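Local coordinates for putative surface anchored protein (Clostridium perfringens B, PDB 4NI6) that probably serves as one Ig-like repeat in the shaft of a cell-surface adhesin, stabilised by an autocatalytically formed internal Thr-Gln ester cross-link, at residues D41-N45 / E46-L50. Numbering follows the deposited sequence. Where two conformers were deposited one is given.
Sequences DLVAN and EKYNL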
ATOM      1  N   ASP A  41      11.428  -5.536 -11.303  1.00 16.21           N
ATOM      2  CA  ASP A  41      12.359  -6.572 -10.866  1.00 17.71           C
ATOM      3  C   ASP A  41      11.711  -7.754 -10.149  1.00 14.76           C
ATOM      4  O   ASP A  41      12.343  -8.463  -9.365  1.00 17.12           O
ATOM      5  CB  ASP A  41      13.519  -5.955 -10.097  1.00 26.73           C
ATOM      6  CG  ASP A  41      14.483  -5.229 -11.016  1.00 40.17           C
ATOM      7  OD1 ASP A  41      14.992  -5.863 -11.967  1.00 56.17           O
ATOM      8  OD2 ASP A  41      14.583  -3.997 -10.910  1.00 27.34           O
ATOM      9  N   LEU A  42      10.459  -8.016 -10.507  1.00 15.00           N
ATOM     10  CA  LEU A  42       9.809  -9.251 -10.150  1.00 13.82           C
ATOM     11  C   LEU A  42      10.028 -10.281 -11.270  1.00 12.99           C
ATOM     12  O   LEU A  42      10.713 -10.008 -12.266  1.00 14.99           O
ATOM     13  CB  LEU A  42       8.318  -9.000  -9.898  1.00 14.87           C
ATOM     14  CG  LEU A  42       8.026  -7.954  -8.802  1.00 14.86           C
ATOM     15  CD1 LEU A  42       6.557  -8.003  -8.399  1.00 13.37           C
ATOM     16  CD2 LEU A  42       8.913  -8.129  -7.587  1.00 17.61           C
ATOM     17  N   VAL A  43       9.419 -11.443 -11.119  1.00 11.56           N
ATOM     18  CA  VAL A  43       9.613 -12.496 -12.116  1.00 12.30           C
ATOM     19  C   VAL A  43       8.354 -12.576 -12.989  1.00 10.35           C
ATOM     20  O   VAL A  43       7.223 -12.770 -12.506  1.00 11.14           O
ATOM     21  CB  VAL A  43       9.888 -13.859 -11.449  1.00 12.40           C
ATOM     22  CG1 VAL A  43      10.023 -14.964 -12.508  1.00 13.20           C
ATOM     23  CG2 VAL A  43      11.165 -13.770 -10.611  1.00 13.21           C
ATOM     24  N   ALA A  44       8.535 -12.325 -14.272  1.00 10.93           N
ATOM     25  CA  ALA A  44       7.432 -12.341 -15.201  1.00 11.32           C
ATOM     26  C   ALA A  44       6.569 -13.591 -15.074  1.00 10.43           C
ATOM     27  O   ALA A  44       7.086 -14.737 -14.988  1.00 11.91           O
ATOM     28  CB  ALA A  44       7.947 -12.179 -16.629  1.00 14.16           C
ATOM     29  N   ASN A  45       5.250 -13.361 -15.088  1.00 10.24           N
ATOM     30  CA  ASN A  45       4.234 -14.388 -15.137  1.00 10.37           C
ATOM     31  C   ASN A  45       4.047 -15.135 -13.846  1.00 10.00           C
ATOM     32  O   ASN A  45       3.222 -16.047 -13.778  1.00 10.35           O
ATOM     33  CB  ASN A  45       4.440 -15.328 -16.326  1.00 10.56           C
ATOM     34  CG  ASN A  45       4.568 -14.562 -17.611  1.00  9.85           C
ATOM     35  OD1 ASN A  45       3.714 -13.740 -17.941  1.00 10.14           O
ATOM     36  ND2 ASN A  45       5.665 -14.794 -18.334  1.00 13.36           N
ATOM     37  N   GLU A  46       4.789 -14.759 -12.811  1.00 10.10           N
ATOM     38  CA  GLU A  46       4.690 -15.411 -11.521  1.00  9.47           C
ATOM     39  C   GLU A  46       3.615 -14.750 -10.638  1.00  9.49           C
ATOM     40  O   GLU A  46       3.472 -13.503 -10.634  1.00  9.69           O
ATOM     41  CB  GLU A  46       6.044 -15.383 -10.780  1.00 10.24           C
ATOM     42  CG  GLU A  46       7.070 -16.336 -11.360  1.00 10.65           C
ATOM     43  CD  GLU A  46       6.705 -17.789 -11.187  1.00 11.83           C
ATOM     44  OE1 GLU A  46       6.079 -18.225 -10.209  1.00 11.93           O
ATOM     45  OE2 GLU A  46       7.346 -18.547 -11.905  1.00 20.68           O
ATOM     46  N   LYS A  47       2.947 -15.564  -9.832  1.00  9.10           N
ATOM     47  CA  LYS A  47       1.947 -15.067  -8.867  0.50  9.86           C
ATOM     48  C   LYS A  47       2.607 -14.654  -7.562  1.00  9.68           C
ATOM     49  O   LYS A  47       3.584 -15.300  -7.095  1.00  9.58           O
ATOM     50  CB  LYS A  47       0.927 -16.164  -8.565  0.50 11.25           C
ATOM     51  CG  LYS A  47       0.030 -16.513  -9.735  0.50 11.24           C
ATOM     52  CD  LYS A  47      -1.180 -17.358  -9.361  0.50 19.19           C
ATOM     53  CE  LYS A  47      -0.784 -18.709  -8.779  0.50 26.64           C
ATOM     54  NZ  LYS A  47      -1.930 -19.662  -8.720  0.50 32.27           N
ATOM     55  N   TYR A  48       2.036 -13.603  -6.960  1.00  9.29           N
ATOM     56  CA  TYR A  48       2.467 -13.051  -5.666  1.00  8.64           C
ATOM     57  C   TYR A  48       1.262 -12.856  -4.768  1.00  9.16           C
ATOM     58  O   TYR A  48       0.176 -12.568  -5.266  1.00 10.28           O
ATOM     59  CB  TYR A  48       3.167 -11.691  -5.840  1.00  9.80           C
ATOM     60  CG  TYR A  48       4.501 -11.787  -6.551  1.00  9.79           C
ATOM     61  CD1 TYR A  48       4.566 -11.961  -7.943  1.00  9.59           C
ATOM     62  CD2 TYR A  48       5.679 -11.627  -5.850  1.00  9.59           C
ATOM     63  CE1 TYR A  48       5.793 -12.115  -8.595  1.00  9.35           C
ATOM     64  CE2 TYR A  48       6.903 -11.793  -6.479  1.00 10.29           C
ATOM     65  CZ  TYR A  48       6.944 -11.993  -7.854  1.00 10.06           C
ATOM     66  OH  TYR A  48       8.151 -12.211  -8.518  1.00 12.13           O
ATOM     67  N   ASN A  49       1.455 -13.116  -3.481  1.00  9.42           N
ATOM     68  CA  ASN A  49       0.495 -12.707  -2.471  1.00  9.76           C
ATOM     69  C   ASN A  49       0.811 -11.246  -2.126  1.00 10.42           C
ATOM     70  O   ASN A  49       1.874 -10.951  -1.581  1.00 11.65           O
ATOM     71  CB  ASN A  49       0.716 -13.532  -1.193  1.00 11.19           C
ATOM     72  CG  ASN A  49       0.929 -15.048  -1.424  1.00 14.00           C
ATOM     73  OD1 ASN A  49       1.885 -15.659  -0.890  1.00 20.15           O
ATOM     74  ND2 ASN A  49      -0.006 -15.683  -2.088  1.00 12.46           N
ATOM     75  N   LEU A  50      -0.141 -10.336  -2.379  1.00  9.62           N
ATOM     76  CA  LEU A  50       0.039  -8.908  -2.081  1.00  8.97           C
ATOM     77  C   LEU A  50      -0.760  -8.567  -0.836  1.00  9.09           C
ATOM     78  O   LEU A  50      -1.994  -8.686  -0.851  1.00  9.78           O
ATOM     79  CB  LEU A  50      -0.421  -8.071  -3.269  1.00 10.09           C
ATOM     80  CG  LEU A  50      -0.288  -6.553  -3.044  1.00  9.60           C
ATOM     81  CD1 LEU A  50       1.164  -6.126  -2.926  1.00 10.52           C
ATOM     82  CD2 LEU A  50      -0.994  -5.753  -4.127  1.00 11.62           C
TER
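The Tyr48 ring has the CD1 methyl of Leu42 over one face and the backbone N of Val43 at its hydroxyl edge, near the ring plane. The methyl makes a CH-pi contact, its CD1 lying 4.1 Å from the centroid of the Tyr48 ring and 13° off the normal. Leu42 CB lies 3.5 Å from Tyr48 OH. A type II beta turn, Val43 to Glu46, leads into strand 47-57 of the Ig-like domain, and Tyr48, two residues past it, illustrates how a side chain can tie a loop to the strand that follows. With chi1 at -68°, Tyr48 CG sits beside its own backbone N, and the ring reaches back toward the loop. There its OH accepts the Val43 N-H at 3.0 Å from N, nearly straight at 162°. The same hydroxyl is hydrogen-bonded to Gln123 OE1 on strand 121-139, and Gln123 NE2 bonds to Asp41 O, so Tyr48 and Gln123 together tie the loop to strand 121-139. Val43 and Glu46 lie side by side, pointing the same way, with Glu46 CG 3.5 Å from Val43 CG1. The turn is closed by Glu46 N donating to Val43 O at 3.2 Å.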